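Local coordinates for protein ribonuclease-like 3 (Danio rerio, PDB 2VQ9) that cleaves RNA as a secreted ribonuclease of the pancreatic family, promotes angiogenesis and kills bacteria, the killing not depending on its RNase activity, at residues R54-F59 and E67-I72; N77-V82 and R128-A133. All coordinates share one frame; numbering follows the deposited sequence.

Contact 1. Residues R54-F59 and E67-I72; sequences RRITRF and EVNTFI. Unlike the reference sequence in segment 54-59: Arg-55 (reference Gly).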
# COMPACT_ATOMS: atom_id res chain seq x y z
N ARG A 54 -8.22 -9.99 -2.79
CA ARG A 54 -8.21 -8.73 -3.54
C ARG A 54 -7.63 -8.87 -4.93
O ARG A 54 -7.67 -7.93 -5.71
CB ARG A 54 -7.47 -7.62 -2.78
CG ARG A 54 -8.11 -7.30 -1.43
CD ARG A 54 -7.41 -6.12 -0.78
NE ARG A 54 -8.07 -5.72 0.47
CZ ARG A 54 -7.84 -4.56 1.07
NH1 ARG A 54 -6.92 -3.73 0.56
NH2 ARG A 54 -8.49 -4.24 2.20
N ARG A 55 -7.14 -10.06 -5.24
CA ARG A 55 -6.52 -10.37 -6.54
C ARG A 55 -5.43 -9.36 -6.94
O ARG A 55 -5.46 -8.75 -8.02
CB ARG A 55 -7.59 -10.55 -7.64
CG ARG A 55 -7.15 -11.47 -8.79
CD ARG A 55 -8.25 -11.61 -9.85
NE ARG A 55 -7.83 -12.44 -11.02
CZ ARG A 55 -7.21 -11.96 -12.09
NH1 ARG A 55 -6.90 -10.67 -12.14
NH2 ARG A 55 -6.88 -12.76 -13.11
N ILE A 56 -4.49 -9.16 -6.03
CA ILE A 56 -3.42 -8.19 -6.27
C ILE A 56 -2.37 -8.86 -7.13
O ILE A 56 -1.86 -9.92 -6.77
CB ILE A 56 -2.85 -7.66 -4.93
CG1 ILE A 56 -3.96 -6.82 -4.24
CG2 ILE A 56 -1.59 -6.82 -5.19
CD1 ILE A 56 -3.78 -6.64 -2.69
N THR A 57 -2.06 -8.25 -8.27
CA THR A 57 -1.26 -8.89 -9.31
C THR A 57 -0.04 -8.07 -9.72
O THR A 57 0.02 -6.86 -9.48
CB THR A 57 -2.10 -9.16 -10.60
OG1 THR A 57 -2.69 -7.93 -11.05
CG2 THR A 57 -3.18 -10.19 -10.33
N ARG A 58 0.91 -8.74 -10.36
CA ARG A 58 2.13 -8.13 -10.86
C ARG A 58 1.85 -7.05 -11.91
O ARG A 58 2.40 -5.93 -11.85
CB ARG A 58 3.04 -9.22 -11.44
CG ARG A 58 4.45 -8.76 -11.72
CD ARG A 58 5.33 -9.93 -12.03
NE ARG A 58 6.68 -9.51 -12.40
CZ ARG A 58 7.74 -10.32 -12.42
NH1 ARG A 58 7.63 -11.59 -12.04
NH2 ARG A 58 8.94 -9.84 -12.77
N PHE A 59 0.99 -7.39 -12.87
CA PHE A 59 0.66 -6.51 -13.98
C PHE A 59 -0.81 -6.05 -13.89
O PHE A 59 -1.60 -6.67 -13.19
CB PHE A 59 0.95 -7.22 -15.32
CG PHE A 59 2.36 -7.75 -15.43
CD1 PHE A 59 3.43 -6.87 -15.65
CD2 PHE A 59 2.62 -9.10 -15.32
CE1 PHE A 59 4.74 -7.36 -15.74
CE2 PHE A 59 3.93 -9.60 -15.42
CZ PHE A 59 4.99 -8.73 -15.63
N GLU A 67 5.19 -9.37 -6.47
CA GLU A 67 6.36 -9.84 -5.72
C GLU A 67 6.44 -9.22 -4.34
O GLU A 67 6.75 -9.89 -3.36
CB GLU A 67 7.66 -9.56 -6.51
CG GLU A 67 7.74 -10.33 -7.84
CD GLU A 67 8.86 -9.84 -8.78
OE1 GLU A 67 9.90 -9.31 -8.33
OE2 GLU A 67 8.70 -9.98 -10.00
N VAL A 68 6.20 -7.91 -4.29
CA VAL A 68 6.25 -7.19 -3.02
C VAL A 68 5.08 -6.24 -2.96
O VAL A 68 4.81 -5.49 -3.93
CB VAL A 68 7.59 -6.36 -2.86
CG1 VAL A 68 7.65 -5.70 -1.45
CG2 VAL A 68 8.84 -7.28 -3.09
N ASN A 69 4.39 -6.25 -1.82
CA ASN A 69 3.22 -5.39 -1.68
C ASN A 69 3.04 -4.94 -0.26
O ASN A 69 3.05 -5.74 0.65
CB ASN A 69 1.93 -6.05 -2.17
CG ASN A 69 0.79 -5.04 -2.29
OD1 ASN A 69 0.90 -4.11 -3.09
ND2 ASN A 69 -0.29 -5.18 -1.47
N THR A 70 2.85 -3.64 -0.07
CA THR A 70 2.78 -3.10 1.28
C THR A 70 1.35 -2.68 1.60
O THR A 70 0.74 -1.94 0.82
CB THR A 70 3.72 -1.87 1.41
OG1 THR A 70 5.06 -2.28 1.11
CG2 THR A 70 3.67 -1.28 2.84
N PHE A 71 0.85 -3.15 2.74
CA PHE A 71 -0.44 -2.69 3.27
C PHE A 71 -0.26 -1.73 4.43
O PHE A 71 0.47 -2.02 5.39
CB PHE A 71 -1.31 -3.84 3.75
CG PHE A 71 -1.76 -4.75 2.66
CD1 PHE A 71 -2.79 -4.38 1.81
CD2 PHE A 71 -1.14 -6.00 2.47
CE1 PHE A 71 -3.23 -5.22 0.77
CE2 PHE A 71 -1.57 -6.87 1.43
CZ PHE A 71 -2.62 -6.45 0.57
N ILE A 72 -0.94 -0.59 4.35
CA ILE A 72 -0.96 0.32 5.48
C ILE A 72 -2.08 -0.16 6.41
O ILE A 72 -3.22 -0.36 5.97
CB ILE A 72 -1.26 1.72 5.03
CG1 ILE A 72 -0.22 2.15 3.99
CG2 ILE A 72 -1.29 2.65 6.26
CD1 ILE A 72 -0.71 3.34 3.12
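Ile-56 lies opposite Asn-69 and Arg-58 opposite Glu-67, with CA atoms 8.5 and 6.9 Å apart, so the loop 54-59 nears strand 68-72 toward its start. The two segments run in roughly opposing directions, 141° apart, and no hydrogen bond joins them: side chains alone make the contact. Ile-56, whose branched aliphatic chain suits a buried place, sends CD1 to the edge of the Phe-71 ring, 3.5 Å from CZ. Its CG2, anti to the backbone N (CG1 at chi1 -67°), faces the amide of Asn-69. ND2 of that amide lies 3.3 Å above one face of the Phe-71 ring, toward the rim, and donates to Gln-36 O, while Lys-66 NZ bonds OD1, so both ends of this buried amide, on the substrate-binding residue Asn-69, are satisfied. Arg-54, at the cleavage site, stretches past Phe-71 until NH1 is 4.0 Å from CE1, where NH1 donates to the carbonyl oxygens of Thr-35 and Val-38. At the exposed end Glu-67 comes over one face of the Arg-58 guanidinium, the planes 84° apart; their salt bridge is doubtful because the carboxylate oxygen is modelled too close. Helix 47-53 packs on Ile-56 and Phe-71 through Met-51, helix 27-37 brings catalytic His-37 against Asn-69, and strand 103-112 pairs with strand 68-72.

Contact 2. Residues N77-V82 and R128-A133; sequences NHVRTV and RKIVVA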
# COMPACT_ATOMS: atom_id res chain seq x y z
N ASN A 77 -10.17 6.63 4.74
CA ASN A 77 -10.33 8.04 5.06
C ASN A 77 -9.17 8.59 5.89
O ASN A 77 -8.76 9.74 5.69
CB ASN A 77 -11.66 8.27 5.79
CG ASN A 77 -12.84 8.20 4.85
OD1 ASN A 77 -12.69 7.96 3.66
ND2 ASN A 77 -14.04 8.41 5.39
N HIS A 78 -8.61 7.75 6.76
CA HIS A 78 -7.42 8.13 7.54
C HIS A 78 -6.20 8.29 6.61
O HIS A 78 -5.52 9.32 6.65
CB HIS A 78 -7.15 7.06 8.60
CG HIS A 78 -6.03 7.37 9.54
ND1 HIS A 78 -5.57 6.44 10.45
CD2 HIS A 78 -5.26 8.47 9.70
CE1 HIS A 78 -4.57 6.96 11.14
NE2 HIS A 78 -4.37 8.20 10.72
N VAL A 79 -5.94 7.29 5.76
CA VAL A 79 -4.82 7.41 4.82
C VAL A 79 -4.97 8.64 3.89
O VAL A 79 -3.98 9.34 3.59
CB VAL A 79 -4.59 6.12 4.03
CG1 VAL A 79 -3.49 6.33 2.94
CG2 VAL A 79 -4.20 4.99 4.98
N ARG A 80 -6.18 8.92 3.43
CA ARG A 80 -6.45 10.11 2.61
C ARG A 80 -5.93 11.42 3.17
O ARG A 80 -5.55 12.32 2.40
CB ARG A 80 -7.93 10.28 2.37
CG ARG A 80 -8.43 9.62 1.15
CD ARG A 80 -9.61 10.40 0.62
NE ARG A 80 -10.82 10.10 1.35
CZ ARG A 80 -11.80 10.97 1.56
NH1 ARG A 80 -11.71 12.21 1.08
NH2 ARG A 80 -12.86 10.60 2.24
N THR A 81 -5.91 11.54 4.49
CA THR A 81 -5.52 12.80 5.14
C THR A 81 -4.06 13.16 4.88
O THR A 81 -3.66 14.29 5.13
CB THR A 81 -5.74 12.79 6.66
OG1 THR A 81 -4.85 11.84 7.28
CG2 THR A 81 -7.20 12.45 7.00
N VAL A 82 -3.26 12.21 4.40
CA VAL A 82 -1.89 12.50 4.04
C VAL A 82 -1.87 13.49 2.87
O VAL A 82 -0.93 14.29 2.76
CB VAL A 82 -1.07 11.22 3.75
CG1 VAL A 82 0.38 11.56 3.44
CG2 VAL A 82 -1.11 10.30 4.97
N ARG A 128 6.39 3.36 10.15
CA ARG A 128 7.06 4.31 9.24
C ARG A 128 6.21 5.52 8.97
O ARG A 128 5.01 5.48 9.10
CB ARG A 128 7.35 3.65 7.88
CG ARG A 128 7.85 2.19 7.89
CD ARG A 128 8.53 1.81 6.57
NE ARG A 128 9.28 0.55 6.69
CZ ARG A 128 10.18 0.09 5.82
NH1 ARG A 128 10.48 0.78 4.72
NH2 ARG A 128 10.78 -1.08 6.04
N LYS A 129 6.84 6.60 8.53
CA LYS A 129 6.08 7.63 7.83
C LYS A 129 5.88 7.17 6.39
O LYS A 129 6.80 6.66 5.74
CB LYS A 129 6.81 8.96 7.87
CG LYS A 129 7.29 9.28 9.24
CD LYS A 129 6.35 10.15 9.99
CE LYS A 129 7.22 11.24 10.58
NZ LYS A 129 8.31 11.40 9.55
N ILE A 130 4.66 7.32 5.90
CA ILE A 130 4.36 6.80 4.58
C ILE A 130 4.46 7.93 3.57
O ILE A 130 4.11 9.08 3.88
CB ILE A 130 2.97 6.12 4.55
CG1 ILE A 130 1.84 7.07 4.95
CG2 ILE A 130 2.97 4.89 5.47
CD1 ILE A 130 0.38 6.46 4.68
N VAL A 131 4.93 7.59 2.37
CA VAL A 131 5.04 8.51 1.27
C VAL A 131 4.07 8.05 0.19
O VAL A 131 4.17 6.93 -0.34
CB VAL A 131 6.50 8.57 0.72
CG1 VAL A 131 6.60 9.59 -0.41
CG2 VAL A 131 7.48 8.89 1.86
N VAL A 132 3.12 8.92 -0.12
CA VAL A 132 2.08 8.63 -1.09
C VAL A 132 2.11 9.71 -2.18
O VAL A 132 2.42 10.86 -1.89
CB VAL A 132 0.68 8.54 -0.35
CG1 VAL A 132 0.70 7.45 0.76
CG2 VAL A 132 0.25 9.86 0.20
N ALA A 133 1.82 9.32 -3.42
CA ALA A 133 1.49 10.26 -4.48
C ALA A 133 0.04 10.64 -4.37
O ALA A 133 -0.86 9.78 -4.24
CB ALA A 133 1.80 9.68 -5.87
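Val-82 turns its two methyls to two different partners on strand 120-135, and this fork is the centre of the contact. With CG1 anti to the backbone N (chi1 -177°), that methyl reaches Val-132, 3.7 Å from its CG2, whereas CG2, lying beside the backbone N, faces Ile-130, 4.1 Å from its CD1. Both pairs meet at a slant, methyl against methyl. The backbones also come nearest here, Val-82 CA standing 7.6 Å from Val-132 CA. Ile-130 takes a less common conformation: CG1 sits between the backbone N and the carbonyl carbon (chi1 59°), and the chain then runs out extended, bringing CD1 within reach of both Val-79 and Val-82. Val-79 touches the same methyl, CG1 4.2 Å from Ile-130 CD1, from a direction well apart from that of Val-82. Val-132 was modelled in two conformers, so its part in the fit is less certain than that of Ile-130. Beta-branched residues suit the strand, and the short side chains of Val-79 and Val-82 are consistent with the close approach of segment 77-82.

The polar side chains of segment 77-82 take no part. His-78 O accepts from both the backbone N and OG1 of Thr-81, and Arg-80 NH2 donates nearly straight (165°) to Asn-77 OD1, which lies in the guanidinium plane although the donor stands above the amide's own. Phe-33 of helix 27-37 touches both Val-79 and Val-132, extending the apolar patch. With four buried aliphatic residues and no hydrogen bond or charge between the segments, the contact probably depends on exclusion of water and complementary shape rather than on directed bonds.

In the fold
Contact 1 is only partly buried and contact 2 wholly so; they lie on opposite sides of the chain's centre, their own centres about 17 Å apart. Contact 1 combines a buried part, where Ile-56 and Phe-71 pack and Asn-69 adjoins His-37, with a charged pair at the exposed end, whereas contact 2 is aliphatic throughout. Both reach the same antiparallel sheet, contact 1 through strand 68-72 and contact 2 through strand 120-135, each pairing with strand 103-112. Helix 76-80 follows strand 68-72 in the chain, and Ile-72 couples the contacts by packing on Ile-130 and Val-79. Helix 27-37 also serves both, offering polar partners at contact 1 and Phe-33 at contact 2.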